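Local coordinates for protein prophenoloxidase b (Marsupenaeus japonicus, PDB 3WKY) that probably oxidises phenols, as the proenzyme of a crustacean hemolymph phenoloxidase with a type 3 dicopper centre, at residues A[195-206]-A[218-229]. Residues are numbered along the deposited sequence; the frame is centred on the assembly and turned at random.
With CUO (Cu2-o2 cluster), chain J.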
ATOM      1  N   LEU A 195      29.376  27.602 -11.142  1.00 18.71           N
ATOM      2  CA  LEU A 195      28.089  27.723 -10.459  1.00 17.59           C
ATOM      3  C   LEU A 195      28.173  27.199  -9.033  1.00 14.37           C
ATOM      4  O   LEU A 195      27.647  27.814  -8.095  1.00 16.45           O
ATOM      5  CB  LEU A 195      27.004  26.974 -11.230  1.00 17.55           C
ATOM      6  CG  LEU A 195      25.591  27.165 -10.673  1.00 16.77           C
ATOM      7  CD1 LEU A 195      25.164  28.631 -10.762  1.00 19.85           C
ATOM      8  CD2 LEU A 195      24.611  26.284 -11.439  1.00 15.76           C
ATOM      9  N   ASN A 196      28.819  26.046  -8.871  1.00 14.32           N
ATOM     10  CA  ASN A 196      29.030  25.497  -7.542  1.00 15.48           C
ATOM     11  C   ASN A 196      29.901  26.403  -6.668  1.00 16.51           C
ATOM     12  O   ASN A 196      29.637  26.550  -5.478  1.00 15.80           O
ATOM     13  CB  ASN A 196      29.599  24.075  -7.622  1.00 17.60           C
ATOM     14  CG  ASN A 196      28.539  23.054  -7.970  1.00 19.79           C
ATOM     15  OD1 ASN A 196      27.905  22.479  -7.077  1.00 18.20           O
ATOM     16  ND2 ASN A 196      28.327  22.828  -9.268  1.00 17.39           N
ATOM     17  N   SER A 197      30.915  27.025  -7.265  1.00 17.97           N
ATOM     18  CA  SER A 197      31.746  27.991  -6.533  1.00 20.19           C
ATOM     19  C   SER A 197      30.968  29.243  -6.142  1.00 16.08           C
ATOM     20  O   SER A 197      31.156  29.774  -5.049  1.00 18.22           O
ATOM     21  CB  SER A 197      32.976  28.378  -7.360  1.00 21.54           C
ATOM     22  OG  SER A 197      33.807  27.245  -7.542  1.00 24.61           O
ATOM     23  N   PHE A 198      30.110  29.716  -7.041  1.00 18.18           N
ATOM     24  CA  PHE A 198      29.237  30.849  -6.737  1.00 16.96           C
ATOM     25  C   PHE A 198      28.372  30.533  -5.515  1.00 16.68           C
ATOM     26  O   PHE A 198      28.180  31.363  -4.629  1.00 15.23           O
ATOM     27  CB  PHE A 198      28.368  31.191  -7.948  1.00 17.55           C
ATOM     28  CG  PHE A 198      27.157  32.018  -7.612  1.00 20.37           C
ATOM     29  CD1 PHE A 198      27.291  33.352  -7.241  1.00 20.68           C
ATOM     30  CD2 PHE A 198      25.883  31.462  -7.674  1.00 22.31           C
ATOM     31  CE1 PHE A 198      26.179  34.119  -6.930  1.00 21.87           C
ATOM     32  CE2 PHE A 198      24.756  32.225  -7.372  1.00 20.78           C
ATOM     33  CZ  PHE A 198      24.903  33.552  -7.000  1.00 22.31           C
ATOM     34  N   HIS A 199      27.848  29.314  -5.463  1.00 16.60           N
ATOM     35  CA  HIS A 199      27.038  28.922  -4.331  1.00 17.96           C
ATOM     36  C   HIS A 199      27.828  28.976  -3.005  1.00 16.53           C
ATOM     37  O   HIS A 199      27.331  29.453  -1.984  1.00 16.64           O
ATOM     38  CB  HIS A 199      26.479  27.522  -4.581  1.00 15.22           C
ATOM     39  CG  HIS A 199      25.344  27.176  -3.696  1.00 16.55           C
ATOM     40  ND1 HIS A 199      25.413  26.179  -2.749  1.00 20.55           N
ATOM     41  CD2 HIS A 199      24.099  27.701  -3.602  1.00 20.49           C
ATOM     42  CE1 HIS A 199      24.265  26.103  -2.109  1.00 18.02           C
ATOM     43  NE2 HIS A 199      23.450  27.003  -2.624  1.00 20.36           N
ATOM     44  N   TRP A 200      29.058  28.478  -3.024  1.00 17.03           N
ATOM     45  CA  TRP A 200      29.968  28.608  -1.881  1.00 16.92           C
ATOM     46  C   TRP A 200      30.161  30.088  -1.504  1.00 15.90           C
ATOM     47  O   TRP A 200      29.991  30.478  -0.341  1.00 17.98           O
ATOM     48  CB  TRP A 200      31.291  27.936  -2.256  1.00 17.83           C
ATOM     49  CG  TRP A 200      32.548  28.228  -1.444  1.00 20.06           C
ATOM     50  CD1 TRP A 200      33.418  29.282  -1.619  1.00 20.01           C
ATOM     51  CD2 TRP A 200      33.141  27.388  -0.435  1.00 18.42           C
ATOM     52  NE1 TRP A 200      34.484  29.165  -0.749  1.00 21.07           N
ATOM     53  CE2 TRP A 200      34.342  28.010  -0.021  1.00 19.94           C
ATOM     54  CE3 TRP A 200      32.769  26.174   0.161  1.00 18.61           C
ATOM     55  CZ2 TRP A 200      35.161  27.470   0.977  1.00 18.32           C
ATOM     56  CZ3 TRP A 200      33.591  25.631   1.162  1.00 19.77           C
ATOM     57  CH2 TRP A 200      34.773  26.283   1.554  1.00 21.74           C
ATOM     58  N   HIS A 201      30.502  30.906  -2.492  1.00 18.09           N
ATOM     59  CA  HIS A 201      30.689  32.333  -2.236  1.00 16.42           C
ATOM     60  C   HIS A 201      29.456  32.999  -1.659  1.00 19.31           C
ATOM     61  O   HIS A 201      29.553  33.805  -0.718  1.00 17.73           O
ATOM     62  CB  HIS A 201      31.158  33.054  -3.498  1.00 16.33           C
ATOM     63  CG  HIS A 201      32.627  32.913  -3.734  1.00 19.44           C
ATOM     64  ND1 HIS A 201      33.557  33.723  -3.111  1.00 23.04           N
ATOM     65  CD2 HIS A 201      33.332  32.052  -4.506  1.00 22.79           C
ATOM     66  CE1 HIS A 201      34.771  33.367  -3.494  1.00 21.29           C
ATOM     67  NE2 HIS A 201      34.665  32.356  -4.337  1.00 24.41           N
ATOM     68  N   TRP A 202      28.292  32.670  -2.211  1.00 18.08           N
ATOM     69  CA  TRP A 202      27.076  33.302  -1.719  1.00 21.11           C
ATOM     70  C   TRP A 202      26.896  33.027  -0.235  1.00 20.47           C
ATOM     71  O   TRP A 202      26.588  33.927   0.556  1.00 17.83           O
ATOM     72  CB  TRP A 202      25.824  32.883  -2.517  1.00 16.77           C
ATOM     73  CG  TRP A 202      24.672  33.772  -2.136  1.00 16.68           C
ATOM     74  CD1 TRP A 202      24.292  34.943  -2.754  1.00 17.46           C
ATOM     75  CD2 TRP A 202      23.823  33.626  -0.994  1.00 16.31           C
ATOM     76  NE1 TRP A 202      23.234  35.510  -2.072  1.00 16.65           N
ATOM     77  CE2 TRP A 202      22.933  34.717  -0.988  1.00 15.89           C
ATOM     78  CE3 TRP A 202      23.725  32.665   0.026  1.00 17.64           C
ATOM     79  CZ2 TRP A 202      21.952  34.880   0.002  1.00 15.58           C
ATOM     80  CZ3 TRP A 202      22.752  32.826   1.005  1.00 18.86           C
ATOM     81  CH2 TRP A 202      21.877  33.920   0.984  1.00 17.32           C
ATOM     82  N   HIS A 203      27.075  31.772   0.160  1.00 15.38           N
ATOM     83  CA  HIS A 203      26.821  31.421   1.540  1.00 16.01           C
ATOM     84  C   HIS A 203      27.907  31.876   2.495  1.00 18.25           C
ATOM     85  O   HIS A 203      27.672  31.961   3.694  1.00 18.66           O
ATOM     86  CB  HIS A 203      26.571  29.927   1.679  1.00 18.09           C
ATOM     87  CG  HIS A 203      25.192  29.540   1.269  1.00 14.78           C
ATOM     88  ND1 HIS A 203      24.098  29.743   2.079  1.00 18.89           N
ATOM     89  CD2 HIS A 203      24.725  28.993   0.123  1.00 17.41           C
ATOM     90  CE1 HIS A 203      23.013  29.323   1.455  1.00 18.33           C
ATOM     91  NE2 HIS A 203      23.369  28.870   0.270  1.00 17.25           N
ATOM     92  N   LEU A 204      29.087  32.159   1.966  1.00 18.14           N
ATOM     93  CA  LEU A 204      30.157  32.647   2.829  1.00 18.20           C
ATOM     94  C   LEU A 204      30.162  34.172   2.878  1.00 18.57           C
ATOM     95  O   LEU A 204      30.695  34.768   3.819  1.00 22.60           O
ATOM     96  CB  LEU A 204      31.504  32.050   2.418  1.00 18.38           C
ATOM     97  CG  LEU A 204      31.601  30.564   2.808  1.00 19.78           C
ATOM     98  CD1 LEU A 204      32.854  29.917   2.246  1.00 22.00           C
ATOM     99  CD2 LEU A 204      31.552  30.393   4.324  1.00 22.26           C
ATOM    100  N   SER A 205      29.541  34.799   1.876  1.00 18.09           N
ATOM    101  CA  SER A 205      29.301  36.240   1.908  1.00 18.22           C
ATOM    102  C   SER A 205      28.080  36.554   2.765  1.00 21.36           C
ATOM    103  O   SER A 205      28.036  37.572   3.460  1.00 19.00           O
ATOM    104  CB  SER A 205      29.073  36.761   0.492  1.00 19.03           C
ATOM    105  OG  SER A 205      28.925  38.173   0.486  1.00 25.26           O
ATOM    106  N   ASN A 206      27.085  35.667   2.719  1.00 17.18           N
ATOM    107  CA  ASN A 206      25.835  35.879   3.448  1.00 17.05           C
ATOM    108  C   ASN A 206      25.455  34.713   4.351  1.00 18.79           C
ATOM    109  O   ASN A 206      24.357  34.168   4.217  1.00 18.21           O
ATOM    110  CB  ASN A 206      24.706  36.117   2.454  1.00 17.25           C
ATOM    111  CG  ASN A 206      24.922  37.362   1.650  1.00 23.05           C
ATOM    112  OD1 ASN A 206      24.823  38.462   2.185  1.00 20.76           O
ATOM    113  ND2 ASN A 206      25.254  37.205   0.372  1.00 19.76           N
ATOM    114  N   ARG A 218      19.141  40.193   4.466  1.00 16.57           N
ATOM    115  CA  ARG A 218      19.839  38.954   4.107  1.00 18.84           C
ATOM    116  C   ARG A 218      18.855  37.808   3.842  1.00 17.56           C
ATOM    117  O   ARG A 218      19.098  36.956   2.985  1.00 16.68           O
ATOM    118  CB  ARG A 218      20.804  38.526   5.221  1.00 20.81           C
ATOM    119  CG  ARG A 218      21.902  37.540   4.755  1.00 18.94           C
ATOM    120  CD  ARG A 218      22.512  36.783   5.936  1.00 17.96           C
ATOM    121  NE  ARG A 218      21.448  36.040   6.609  1.00 20.01           N
ATOM    122  CZ  ARG A 218      20.958  34.885   6.168  1.00 17.72           C
ATOM    123  NH1 ARG A 218      21.486  34.296   5.102  1.00 17.07           N
ATOM    124  NH2 ARG A 218      19.955  34.310   6.811  1.00 21.37           N
ATOM    125  N   GLY A 219      17.770  37.779   4.605  1.00 17.32           N
ATOM    126  CA  GLY A 219      16.724  36.784   4.406  1.00 18.04           C
ATOM    127  C   GLY A 219      16.047  36.960   3.066  1.00 18.54           C
ATOM    128  O   GLY A 219      15.725  35.989   2.375  1.00 17.56           O
ATOM    129  N   GLU A 220      15.828  38.215   2.677  1.00 14.50           N
ATOM    130  CA  GLU A 220      15.261  38.481   1.375  1.00 14.48           C
ATOM    131  C   GLU A 220      16.241  38.107   0.260  1.00 16.75           C
ATOM    132  O   GLU A 220      15.838  37.600  -0.799  1.00 15.63           O
ATOM    133  CB  GLU A 220      14.843  39.959   1.267  1.00 13.41           C
ATOM    134  CG  GLU A 220      14.290  40.317  -0.090  1.00 15.72           C
ATOM    135  CD  GLU A 220      13.852  41.759  -0.144  1.00 18.14           C
ATOM    136  OE1 GLU A 220      14.109  42.474   0.857  1.00 21.21           O
ATOM    137  OE2 GLU A 220      13.238  42.166  -1.162  1.00 18.14           O
ATOM    138  N   LEU A 221      17.530  38.349   0.489  1.00 14.30           N
ATOM    139  CA  LEU A 221      18.538  37.996  -0.503  1.00 14.60           C
ATOM    140  C   LEU A 221      18.642  36.481  -0.650  1.00 15.58           C
ATOM    141  O   LEU A 221      18.887  35.982  -1.748  1.00 16.87           O
ATOM    142  CB  LEU A 221      19.903  38.577  -0.121  1.00 16.84           C
ATOM    143  CG  LEU A 221      20.961  38.640  -1.226  1.00 21.34           C
ATOM    144  CD1 LEU A 221      20.626  39.706  -2.283  1.00 21.93           C
ATOM    145  CD2 LEU A 221      22.341  38.910  -0.623  1.00 23.81           C
ATOM    146  N   PHE A 222      18.482  35.762   0.465  1.00 13.90           N
ATOM    147  CA  PHE A 222      18.411  34.295   0.415  1.00 15.43           C
ATOM    148  C   PHE A 222      17.303  33.872  -0.554  1.00 15.05           C
ATOM    149  O   PHE A 222      17.545  33.107  -1.495  1.00 15.96           O
ATOM    150  CB  PHE A 222      18.178  33.724   1.804  1.00 16.22           C
ATOM    151  CG  PHE A 222      17.906  32.245   1.806  1.00 15.12           C
ATOM    152  CD1 PHE A 222      18.921  31.349   1.537  1.00 16.90           C
ATOM    153  CD2 PHE A 222      16.626  31.763   2.056  1.00 20.28           C
ATOM    154  CE1 PHE A 222      18.676  29.975   1.522  1.00 19.05           C
ATOM    155  CE2 PHE A 222      16.372  30.379   2.057  1.00 18.90           C
ATOM    156  CZ  PHE A 222      17.394  29.499   1.787  1.00 16.91           C
ATOM    157  N   TYR A 223      16.100  34.396  -0.346  1.00 16.06           N
ATOM    158  CA  TYR A 223      15.007  34.181  -1.289  1.00 13.84           C
ATOM    159  C   TYR A 223      15.400  34.535  -2.718  1.00 17.26           C
ATOM    160  O   TYR A 223      15.206  33.735  -3.632  1.00 14.85           O
ATOM    161  CB  TYR A 223      13.778  35.007  -0.889  1.00 14.84           C
ATOM    162  CG  TYR A 223      12.940  35.428  -2.066  1.00 15.30           C
ATOM    163  CD1 TYR A 223      12.193  34.496  -2.787  1.00 16.16           C
ATOM    164  CD2 TYR A 223      12.879  36.769  -2.462  1.00 13.61           C
ATOM    165  CE1 TYR A 223      11.412  34.887  -3.885  1.00 18.19           C
ATOM    166  CE2 TYR A 223      12.107  37.159  -3.546  1.00 16.51           C
ATOM    167  CZ  TYR A 223      11.373  36.220  -4.249  1.00 17.81           C
ATOM    168  OH  TYR A 223      10.599  36.612  -5.324  1.00 19.38           O
ATOM    169  N   TYR A 224      15.944  35.736  -2.912  1.00 15.49           N
ATOM    170  CA  TYR A 224      16.107  36.282  -4.251  1.00 15.77           C
ATOM    171  C   TYR A 224      17.148  35.537  -5.067  1.00 15.53           C
ATOM    172  O   TYR A 224      16.918  35.234  -6.232  1.00 15.65           O
ATOM    173  CB  TYR A 224      16.473  37.766  -4.174  1.00 16.00           C
ATOM    174  CG  TYR A 224      16.424  38.464  -5.513  1.00 15.05           C
ATOM    175  CD1 TYR A 224      15.246  38.500  -6.255  1.00 17.07           C
ATOM    176  CD2 TYR A 224      17.548  39.107  -6.026  1.00 17.92           C
ATOM    177  CE1 TYR A 224      15.183  39.171  -7.489  1.00 18.21           C
ATOM    178  CE2 TYR A 224      17.497  39.775  -7.264  1.00 16.60           C
ATOM    179  CZ  TYR A 224      16.316  39.801  -7.979  1.00 19.67           C
ATOM    180  OH  TYR A 224      16.265  40.460  -9.197  1.00 19.52           O
ATOM    181  N   MET A 225      18.299  35.240  -4.468  1.00 14.84           N
ATOM    182  CA  MET A 225      19.323  34.547  -5.222  1.00 16.47           C
ATOM    183  C   MET A 225      18.801  33.160  -5.599  1.00 13.63           C
ATOM    184  O   MET A 225      18.949  32.721  -6.741  1.00 15.25           O
ATOM    185  CB  MET A 225      20.639  34.453  -4.436  1.00 13.62           C
ATOM    186  CG  MET A 225      21.756  33.721  -5.211  1.00 16.55           C
ATOM    187  SD  MET A 225      21.599  31.895  -5.197  1.00 18.50           S
ATOM    188  CE  MET A 225      22.715  31.471  -3.873  1.00 18.32           C
ATOM    189  N   HIS A 226      18.211  32.456  -4.637  1.00 15.99           N
ATOM    190  CA  HIS A 226      17.737  31.107  -4.928  1.00 16.29           C
ATOM    191  C   HIS A 226      16.573  31.066  -5.896  1.00 16.81           C
ATOM    192  O   HIS A 226      16.448  30.122  -6.681  1.00 15.41           O
ATOM    193  CB  HIS A 226      17.456  30.328  -3.638  1.00 13.74           C
ATOM    194  CG  HIS A 226      18.693  30.053  -2.863  1.00 15.16           C
ATOM    195  ND1 HIS A 226      19.217  30.946  -1.954  1.00 15.78           N
ATOM    196  CD2 HIS A 226      19.549  29.005  -2.909  1.00 19.42           C
ATOM    197  CE1 HIS A 226      20.333  30.449  -1.449  1.00 19.53           C
ATOM    198  NE2 HIS A 226      20.558  29.282  -2.023  1.00 19.39           N
ATOM    199  N   HIS A 227      15.732  32.096  -5.857  1.00 15.55           N
ATOM    200  CA  HIS A 227      14.654  32.218  -6.825  1.00 14.19           C
ATOM    201  C   HIS A 227      15.230  32.294  -8.227  1.00 17.26           C
ATOM    202  O   HIS A 227      14.753  31.647  -9.152  1.00 13.68           O
ATOM    203  CB  HIS A 227      13.818  33.474  -6.583  1.00 15.39           C
ATOM    204  CG  HIS A 227      12.897  33.772  -7.719  1.00 17.37           C
ATOM    205  ND1 HIS A 227      11.787  32.997  -7.987  1.00 19.80           N
ATOM    206  CD2 HIS A 227      12.962  34.698  -8.705  1.00 20.37           C
ATOM    207  CE1 HIS A 227      11.189  33.457  -9.075  1.00 22.86           C
ATOM    208  NE2 HIS A 227      11.879  34.486  -9.529  1.00 20.32           N
ATOM    209  N   ASN A 228      16.266  33.106  -8.383  1.00 15.97           N
ATOM    210  CA  ASN A 228      16.907  33.266  -9.675  1.00 17.18           C
ATOM    211  C   ASN A 228      17.638  32.004 -10.115  1.00 16.20           C
ATOM    212  O   ASN A 228      17.627  31.644 -11.293  1.00 16.29           O
ATOM    213  CB  ASN A 228      17.851  34.476  -9.623  1.00 16.03           C
ATOM    214  CG  ASN A 228      17.128  35.761  -9.901  1.00 14.96           C
ATOM    215  OD1 ASN A 228      17.014  36.160 -11.055  1.00 16.14           O
ATOM    216  ND2 ASN A 228      16.606  36.411  -8.847  1.00 14.41           N
ATOM    217  N   LEU A 229      18.254  31.318  -9.154  1.00 15.49           N
ATOM    218  CA  LEU A 229      18.916  30.048  -9.414  1.00 15.96           C
ATOM    219  C   LEU A 229      17.921  28.979  -9.916  1.00 17.28           C
ATOM    220  O   LEU A 229      18.179  28.295 -10.912  1.00 14.16           O
ATOM    221  CB  LEU A 229      19.632  29.595  -8.131  1.00 14.32           C
ATOM    222  CG  LEU A 229      20.372  28.260  -8.074  1.00 13.39           C
ATOM    223  CD1 LEU A 229      21.331  28.105  -9.251  1.00 14.41           C
ATOM    224  CD2 LEU A 229      21.124  28.215  -6.755  1.00 15.42           C
TER
HETATM  225 CU1  CUO J 708      21.989  27.842  -1.225  1.00 26.47          CU
HETATM  226 CU2  CUO J 708      19.782  25.329   0.113  1.00 20.77          CU
HETATM  227  O1  CUO J 708      21.038  26.859   0.232  1.00 34.54           O
HETATM  228  O2  CUO J 708      21.798  25.673  -0.646  1.00 28.87           O
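His199 and His203, one turn apart on helix 193-205, meet His226 of helix 218-239 at a single copper ion: NE2 of His199 and NE2 of His226 each lie 2.2 Å from CU1, and NE2 of His203 completes the trio. The His199 and His226 rings stand almost perpendicular, planes at 89°, and meet rim to rim, neither over the other's face, since both direct NE2 at the same copper. Copper at NE2 and a bond from ND1 to Phe222 O (2.8 Å), lying in the ring plane, together fix the turn of the His226 ring; ND1 of His199 is held by Val384 O.

Trp202 fills the gap between helices whose segment axes run nearly antiparallel, 11.8 Å apart at their closest. With CG anti to the backbone N (chi1 -169°), its indole reaches across as a knob among Leu221, Phe222, Met225 and His226. Met225, bent at chi2 and chi3, lays CE over the five-membered ring, 3.5 Å from Trp202 CG, while its SD lies 3.8 Å from Phe198 CE2. On that same indole face His226 sets its edge, making a T-shaped pair; Trp202 CH2 lies at the edge of the Phe222 ring, near its plane. Trp202 NE1 is satisfied by Phe618 O. Trimmed to alanine, Trp202 would probably open a gap between the helices and strip Met225 CE and the edge of His226 of the face they pack on.

Arg218 NH1 makes a bent bond (135°) to Asn206 O from above the carbonyl plane, while salt bridges to Glu343 and Glu340 hold the guanidinium. Two antiparallel helices supplying three histidines to one copper are characteristic of the CuA half of the type 3 site in arthropod hemocyanins and phenoloxidases.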